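PDB 6L19: PncC family amidohydrolase from Enterobacter asburiae, which is a competence- or damage-inducible (CinA) family protein and may act as an amidohydrolase, like PncC relatives that deamidate nicotinamide mononucleotide. Local coordinates for residues L71-P75 with E76-R80; S8-V12 with G13-K17; S21-D25 with L26-L30. The protein carries 3 engineered substitutions. One frame throughout, in Å; residues are numbered along the deposited sequence.

Contact 1. Residues L71-P75 with E76-R80; sequences LGVRP and ETLER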
loop_
_atom_site.group_PDB
_atom_site.type_symbol
_atom_site.label_atom_id
_atom_site.label_comp_id
_atom_site.label_asym_id
_atom_site.label_seq_id
_atom_site.Cartn_x
_atom_site.Cartn_y
_atom_site.Cartn_z
ATOM N N LEU A 71 -11.122 5.185 5.558
ATOM C CA LEU A 71 -11.650 3.899 5.982
ATOM C C LEU A 71 -12.920 4.030 6.813
ATOM O O LEU A 71 -13.419 3.026 7.308
ATOM C CB LEU A 71 -10.590 3.118 6.761
ATOM C CG LEU A 71 -9.429 2.693 5.866
ATOM C CD1 LEU A 71 -8.304 2.097 6.688
ATOM C CD2 LEU A 71 -9.952 1.710 4.805
ATOM N N GLY A 72 -13.444 5.237 6.987
ATOM C CA GLY A 72 -14.716 5.364 7.684
ATOM C C GLY A 72 -14.689 4.949 9.137
ATOM O O GLY A 72 -15.745 4.659 9.700
ATOM N N VAL A 73 -13.508 4.897 9.767
ATOM C CA VAL A 73 -13.462 4.638 11.201
ATOM C C VAL A 73 -14.213 5.761 11.923
ATOM O O VAL A 73 -14.066 6.940 11.590
ATOM C CB VAL A 73 -12.002 4.523 11.673
ATOM C CG1 VAL A 73 -11.925 4.454 13.206
ATOM C CG2 VAL A 73 -11.331 3.291 11.048
ATOM N N ARG A 74 -15.050 5.397 12.890
ATOM C CA ARG A 74 -15.894 6.381 13.573
ATOM C C ARG A 74 -15.053 7.270 14.493
ATOM O O ARG A 74 -14.143 6.778 15.172
ATOM C CB ARG A 74 -16.976 5.676 14.405
ATOM C CG ARG A 74 -17.955 4.807 13.610
ATOM C CD ARG A 74 -18.941 5.685 12.835
ATOM N NE ARG A 74 -19.490 6.772 13.662
ATOM C CZ ARG A 74 -20.063 7.887 13.191
ATOM N NH1 ARG A 74 -20.187 8.095 11.883
ATOM N NH2 ARG A 74 -20.512 8.809 14.042
ATOM N N PRO A 75 -15.345 8.572 14.562
ATOM C CA PRO A 75 -14.605 9.426 15.516
ATOM C C PRO A 75 -14.687 8.922 16.944
ATOM O O PRO A 75 -13.694 8.963 17.686
ATOM C CB PRO A 75 -15.275 10.802 15.368
ATOM C CG PRO A 75 -16.151 10.719 14.140
ATOM C CD PRO A 75 -16.428 9.286 13.855
ATOM N N GLU A 76 -15.857 8.424 17.336
ATOM C CA GLU A 76 -16.058 7.935 18.695
ATOM C C GLU A 76 -15.192 6.717 18.979
ATOM O O GLU A 76 -14.695 6.556 20.097
ATOM C CB GLU A 76 -17.539 7.609 18.915
ATOM C CG GLU A 76 -18.447 8.803 18.648
ATOM C CD GLU A 76 -19.073 8.784 17.242
ATOM O OE1 GLU A 76 -18.406 8.346 16.273
ATOM O OE2 GLU A 76 -20.246 9.215 17.110
ATOM N N THR A 77 -15.038 5.829 17.996
ATOM C CA THR A 77 -14.120 4.706 18.145
ATOM C C THR A 77 -12.703 5.202 18.394
ATOM O O THR A 77 -12.008 4.715 19.290
ATOM C CB THR A 77 -14.173 3.816 16.893
ATOM O OG1 THR A 77 -15.499 3.300 16.721
ATOM C CG2 THR A 77 -13.162 2.650 16.997
ATOM N N LEU A 78 -12.262 6.193 17.619
ATOM C CA LEU A 78 -10.915 6.709 17.809
ATOM C C LEU A 78 -10.763 7.362 19.183
ATOM O O LEU A 78 -9.742 7.171 19.860
ATOM C CB LEU A 78 -10.575 7.684 16.684
ATOM C CG LEU A 78 -10.360 7.021 15.311
ATOM C CD1 LEU A 78 -10.204 8.060 14.223
ATOM C CD2 LEU A 78 -9.131 6.119 15.319
ATOM N N GLU A 79 -11.776 8.111 19.630
ATOM C CA GLU A 79 -11.668 8.790 20.921
ATOM C C GLU A 79 -11.709 7.792 22.080
ATOM O O GLU A 79 -10.925 7.903 23.025
ATOM C CB GLU A 79 -12.777 9.842 21.062
ATOM C CG GLU A 79 -12.833 10.925 19.947
ATOM C CD GLU A 79 -11.784 12.034 20.106
ATOM O OE1 GLU A 79 -10.999 11.950 21.074
ATOM O OE2 GLU A 79 -11.741 12.988 19.268
ATOM N N ARG A 80 -12.607 6.808 22.022
ATOM C CA ARG A 80 -12.738 5.865 23.127
ATOM C C ARG A 80 -11.592 4.862 23.190
ATOM O O ARG A 80 -11.156 4.498 24.289
ATOM C CB ARG A 80 -14.064 5.119 23.028
ATOM C CG ARG A 80 -15.243 5.960 23.433
ATOM C CD ARG A 80 -16.529 5.396 22.890
ATOM N NE ARG A 80 -17.408 6.462 22.415
ATOM C CZ ARG A 80 -18.725 6.485 22.593
ATOM N NH1 ARG A 80 -19.450 7.495 22.120
ATOM N NH2 ARG A 80 -19.320 5.492 23.238
#
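The guanidinium of Arg74 has CD of Pro75 on one face and OE2 of Glu76 at its edge, almost in plane. CD of Pro75 sits over the centre of the group, 3.9 Å above its plane. The Arg74 and Glu76 side chains run side by side and point the same way, and their flat ends are turned 43° apart. The straightest bond of this salt bridge goes from NH2 of Arg74 to OE2 of Glu76, at 3.1 Å and 157°. It uses the syn lone pair of OE2. OE1 of Glu76 stands obliquely to the guanidinium and takes two weak bonds, from NH2 and NE of Arg74. Bends at chi2 (-74°) and chi3 of Arg74 curl the chain back over the proline. OE1 of Glu76 also comes within 3.3 Å of CD of Pro75.

Arg74 is the N-cap of helix 75-81. N of Leu78 binds O of Arg74 at 3.1 Å, and N of Glu79 binds O of Pro75 at 2.9 Å. Proline suits the first turn, since no backbone N-H is required there. A carboxylate in this turn, as on Glu76, would probably also be favoured by the helix dipole.

OG1 of Thr77 packs against CB of Arg74 at 3.6 Å, but its hydrogen bond is to Glu91. The same carboxylate binds N of Arg74, so Glu91 of helix 86-100 hydrogen-bonds both the N-cap backbone and Thr77. The apolar contact is between Val73 and Leu78, whose side chains cross at about a right angle. CG1 of Val73 touches CG of Leu78 at 3.7 Å. Val73 also packs on Met92 of helix 86-100 and on Lys67 of helix 64-71.

Contact 2. Residues S8-V12 with G13-K17; sequences SNNTV and GELTK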
loop_
_atom_site.group_PDB
_atom_site.type_symbol
_atom_site.label_atom_id
_atom_site.label_comp_id
_atom_site.label_asym_id
_atom_site.label_seq_id
_atom_site.Cartn_x
_atom_site.Cartn_y
_atom_site.Cartn_z
ATOM N N SER A 8 4.930 -22.514 11.439
ATOM C CA SER A 8 5.713 -23.732 11.250
ATOM C C SER A 8 7.091 -23.427 10.634
ATOM O O SER A 8 7.469 -24.087 9.670
ATOM C CB SER A 8 4.967 -24.719 10.340
ATOM O OG SER A 8 3.564 -24.700 10.555
ATOM N N ASN A 9 7.831 -22.451 11.180
ATOM C CA ASN A 9 9.147 -22.055 10.666
ATOM C C ASN A 9 9.095 -21.784 9.162
ATOM O O ASN A 9 9.787 -22.414 8.358
ATOM C CB ASN A 9 10.219 -23.110 10.958
ATOM C CG ASN A 9 10.122 -23.685 12.350
ATOM O OD1 ASN A 9 10.408 -23.008 13.336
ATOM N ND2 ASN A 9 9.736 -24.955 12.435
ATOM N N ASN A 10 8.242 -20.843 8.787
ATOM C CA ASN A 10 8.085 -20.444 7.400
ATOM C C ASN A 10 8.550 -19.005 7.232
ATOM O O ASN A 10 8.266 -18.152 8.081
ATOM C CB ASN A 10 6.624 -20.566 6.947
ATOM C CG ASN A 10 6.191 -21.998 6.745
ATOM O OD1 ASN A 10 6.703 -22.695 5.870
ATOM N ND2 ASN A 10 5.232 -22.440 7.542
ATOM N N THR A 11 9.251 -18.739 6.133
ATOM C CA THR A 11 9.501 -17.365 5.750
ATOM C C THR A 11 8.204 -16.718 5.257
ATOM O O THR A 11 7.193 -17.383 5.003
ATOM C CB THR A 11 10.570 -17.291 4.657
ATOM O OG1 THR A 11 10.038 -17.788 3.419
ATOM C CG2 THR A 11 11.827 -18.092 5.058
ATOM N N VAL A 12 8.245 -15.394 5.112
ATOM C CA VAL A 12 7.090 -14.681 4.567
ATOM C C VAL A 12 6.804 -15.136 3.142
ATOM O O VAL A 12 5.640 -15.289 2.745
ATOM C CB VAL A 12 7.321 -13.162 4.660
ATOM C CG1 VAL A 12 6.312 -12.409 3.812
ATOM C CG2 VAL A 12 7.202 -12.746 6.106
ATOM N N GLY A 13 7.857 -15.405 2.363
ATOM C CA GLY A 13 7.658 -15.906 1.012
ATOM C C GLY A 13 6.987 -17.263 0.999
ATOM O O GLY A 13 6.154 -17.552 0.131
ATOM N N GLU A 14 7.321 -18.116 1.967
ATOM C CA GLU A 14 6.615 -19.389 2.061
ATOM C C GLU A 14 5.158 -19.186 2.458
ATOM O O GLU A 14 4.276 -19.882 1.944
ATOM C CB GLU A 14 7.298 -20.309 3.062
ATOM C CG GLU A 14 8.689 -20.783 2.663
ATOM C CD GLU A 14 9.241 -21.742 3.701
ATOM O OE1 GLU A 14 9.685 -21.253 4.773
ATOM O OE2 GLU A 14 9.185 -22.973 3.460
ATOM N N LEU A 15 4.886 -18.249 3.384
ATOM C CA LEU A 15 3.503 -18.024 3.818
ATOM C C LEU A 15 2.640 -17.513 2.669
ATOM O O LEU A 15 1.512 -17.990 2.474
ATOM C CB LEU A 15 3.457 -17.040 4.997
ATOM C CG LEU A 15 4.065 -17.524 6.311
ATOM C CD1 LEU A 15 4.133 -16.402 7.332
ATOM C CD2 LEU A 15 3.328 -18.729 6.872
ATOM N N THR A 16 3.150 -16.551 1.888
ATOM C CA THR A 16 2.359 -16.026 0.777
ATOM C C THR A 16 2.145 -17.074 -0.305
ATOM O O THR A 16 1.101 -17.076 -0.964
ATOM C CB THR A 16 3.001 -14.774 0.163
ATOM O OG1 THR A 16 4.272 -15.098 -0.410
ATOM C CG2 THR A 16 3.189 -13.672 1.224
ATOM N N LYS A 17 3.105 -17.971 -0.512
ATOM C CA LYS A 17 2.883 -19.002 -1.517
ATOM C C LYS A 17 1.806 -19.976 -1.058
ATOM O O LYS A 17 0.948 -20.385 -1.850
ATOM C CB LYS A 17 4.193 -19.730 -1.838
ATOM C CG LYS A 17 4.055 -20.686 -3.023
ATOM C CD LYS A 17 4.804 -21.995 -2.821
ATOM C CE LYS A 17 5.641 -22.392 -4.046
ATOM N NZ LYS A 17 4.899 -22.312 -5.345
#
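Thr11 and Glu14 are joined by two reciprocal hydrogen bonds. N of Glu14 donates to OG1 of Thr11 at 3.1 Å, with an angle of 157° at the hydrogen. N of Thr11 donates to OE1 of Glu14 at 2.9 Å. It meets that oxygen on the anti side, 17° out of the carboxylate plane. Chi1 of Thr11 (71°) places OG1 between its backbone N and carbonyl carbon, turned to the N-H of Glu14. The two side chains cross at about a right angle.

The backbone bonds start the helix. N of Leu15 binds O of Thr11, and N of Thr16 binds O of Val12, both at 2.9 Å.

Among the polar contacts without a bond, OD1 of Asn10 lies 3.5 Å from OE2 of Glu14. Both are acceptors. Lys18 binds OD1 of Asn10, and its charge probably eases this approach.

The apolar contact is slight. CD2 of Leu15 rests on CB of Asn10 at 3.8 Å. Leu15 and Val12 also lean on His156 of helix 147-165, which binds O of Asn10 as well. The arrangement is a capping box, with Thr11 as N-cap of helix 12-25.

Contact 3. Residues S21-D25 with L26-L30; sequences SKLTD and LGLRL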
loop_
_atom_site.group_PDB
_atom_site.type_symbol
_atom_site.label_atom_id
_atom_site.label_comp_id
_atom_site.label_asym_id
_atom_site.label_seq_id
_atom_site.Cartn_x
_atom_site.Cartn_y
_atom_site.Cartn_z
ATOM N N SER A 21 -2.204 -20.366 -2.757
ATOM C CA SER A 21 -2.867 -21.598 -3.165
ATOM C C SER A 21 -4.183 -21.796 -2.405
ATOM O O SER A 21 -5.195 -22.168 -3.006
ATOM C CB SER A 21 -1.900 -22.777 -2.982
ATOM O OG SER A 21 -2.582 -23.959 -2.623
ATOM N N LYS A 22 -4.205 -21.512 -1.091
ATOM C CA LYS A 22 -5.469 -21.573 -0.350
ATOM C C LYS A 22 -6.517 -20.638 -0.949
ATOM O O LYS A 22 -7.684 -21.016 -1.090
ATOM C CB LYS A 22 -5.251 -21.218 1.121
ATOM C CG LYS A 22 -4.628 -22.308 1.971
ATOM C CD LYS A 22 -5.646 -23.323 2.406
ATOM C CE LYS A 22 -4.970 -24.491 3.107
ATOM N NZ LYS A 22 -5.952 -25.312 3.861
ATOM N N LEU A 23 -6.117 -19.419 -1.321
ATOM C CA LEU A 23 -7.076 -18.429 -1.808
ATOM C C LEU A 23 -7.545 -18.749 -3.224
ATOM O O LEU A 23 -8.749 -18.709 -3.512
ATOM C CB LEU A 23 -6.456 -17.031 -1.758
ATOM C CG LEU A 23 -6.120 -16.503 -0.352
ATOM C CD1 LEU A 23 -5.249 -15.239 -0.434
ATOM C CD2 LEU A 23 -7.377 -16.246 0.456
ATOM N N THR A 24 -6.607 -19.022 -4.136
ATOM C CA THR A 24 -7.006 -19.280 -5.516
ATOM C C THR A 24 -7.843 -20.548 -5.627
ATOM O O THR A 24 -8.707 -20.635 -6.504
ATOM C CB THR A 24 -5.787 -19.364 -6.445
ATOM O OG1 THR A 24 -4.896 -20.389 -5.987
ATOM C CG2 THR A 24 -5.071 -18.031 -6.514
ATOM N N ASP A 25 -7.645 -21.515 -4.725
ATOM C CA ASP A 25 -8.471 -22.721 -4.748
ATOM C C ASP A 25 -9.963 -22.391 -4.699
ATOM O O ASP A 25 -10.781 -23.069 -5.334
ATOM C CB ASP A 25 -8.104 -23.641 -3.578
ATOM C CG ASP A 25 -6.882 -24.525 -3.868
ATOM O OD1 ASP A 25 -6.377 -24.519 -5.012
ATOM O OD2 ASP A 25 -6.415 -25.218 -2.936
ATOM N N LEU A 26 -10.340 -21.352 -3.949
ATOM C CA LEU A 26 -11.740 -20.988 -3.756
ATOM C C LEU A 26 -12.092 -19.671 -4.434
ATOM O O LEU A 26 -13.151 -19.100 -4.151
ATOM C CB LEU A 26 -12.060 -20.923 -2.259
ATOM C CG LEU A 26 -12.166 -22.310 -1.615
ATOM C CD1 LEU A 26 -12.177 -22.294 -0.087
ATOM C CD2 LEU A 26 -13.422 -22.987 -2.129
ATOM N N GLY A 27 -11.238 -19.180 -5.329
ATOM C CA GLY A 27 -11.449 -17.863 -5.909
ATOM C C GLY A 27 -11.533 -16.732 -4.900
ATOM O O GLY A 27 -12.147 -15.704 -5.190
ATOM N N LEU A 28 -10.941 -16.895 -3.714
ATOM C CA LEU A 28 -10.999 -15.856 -2.693
ATOM C C LEU A 28 -10.166 -14.649 -3.095
ATOM O O LEU A 28 -9.059 -14.784 -3.623
ATOM C CB LEU A 28 -10.503 -16.403 -1.364
ATOM C CG LEU A 28 -11.525 -17.323 -0.714
ATOM C CD1 LEU A 28 -10.897 -18.128 0.408
ATOM C CD2 LEU A 28 -12.753 -16.529 -0.237
ATOM N N ARG A 29 -10.700 -13.459 -2.845
ATOM C CA ARG A 29 -9.987 -12.220 -3.102
ATOM C C ARG A 29 -9.640 -11.525 -1.781
ATOM O O ARG A 29 -10.480 -11.422 -0.881
ATOM C CB ARG A 29 -10.822 -11.308 -4.011
ATOM C CG ARG A 29 -11.278 -12.004 -5.316
ATOM C CD ARG A 29 -12.199 -11.096 -6.141
ATOM N NE ARG A 29 -13.339 -10.648 -5.342
ATOM C CZ ARG A 29 -14.527 -11.254 -5.301
ATOM N NH1 ARG A 29 -14.762 -12.330 -6.052
ATOM N NH2 ARG A 29 -15.491 -10.769 -4.515
ATOM N N LEU A 30 -8.395 -11.042 -1.684
ATOM C CA LEU A 30 -7.803 -10.515 -0.460
ATOM C C LEU A 30 -7.467 -9.044 -0.657
ATOM O O LEU A 30 -7.056 -8.632 -1.749
ATOM C CB LEU A 30 -6.518 -11.294 -0.083
ATOM C CG LEU A 30 -5.629 -10.791 1.067
ATOM C CD1 LEU A 30 -6.355 -10.979 2.399
ATOM C CD2 LEU A 30 -4.281 -11.530 1.068
#
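Leu23 meets the chain after the helix with both its carbonyl and its side chain. Its O accepts from N of Leu28 at 2.9 Å and from N of Leu26 at 3.1 Å. The two donors come from opposite faces of the carbonyl plane. The side chain divides its two methyls between two leucines. CD2 of Leu23 touches CB of Leu28 at 3.6 Å, where the side chains cross at about a right angle. CD1 of Leu23 reaches CD2 of Leu30 at 4.1 Å. Leu30 holds CG anti to the backbone N (chi1 172°), which turns CD2 towards that methyl.

Next, O of Thr24 accepts from N of Gly27 at 3.1 Å. The N-H points straight at the oxygen, but from above the carbonyl plane, 73° out of it, and so not on a lone pair. OG1 of Thr24 turns back to O of Ala20.

The pair of bonds Leu28 to Leu23 and Gly27 to Thr24 makes a Schellman motif. Gly27, with positive phi, is its C-prime residue. The turn leads from helix 12-25 into strand 30-35. Leu23, Leu28 and Leu30 all pack on Ile104 of strand 104-110, and Leu30 also touches Leu162 of helix 147-165.

How the contacts relate
Contacts 2 and 3 lie at the two ends of helix 12-25. The first is its N-terminal cap and the second its C-terminal stop, with centres about 16 Å apart. Both also touch helix 147-165. Contact 1 starts a different helix, 75-81, and comes later in the chain. It lies on the opposite side of the chain's centre from the other two, with its centre about 34 Å from that of contact 2 and 31 Å from that of contact 3. Nearest atoms are still about 20 Å and 12 Å apart. The bound sodium ion is about 14 Å from the side chain of Leu78 in contact 1.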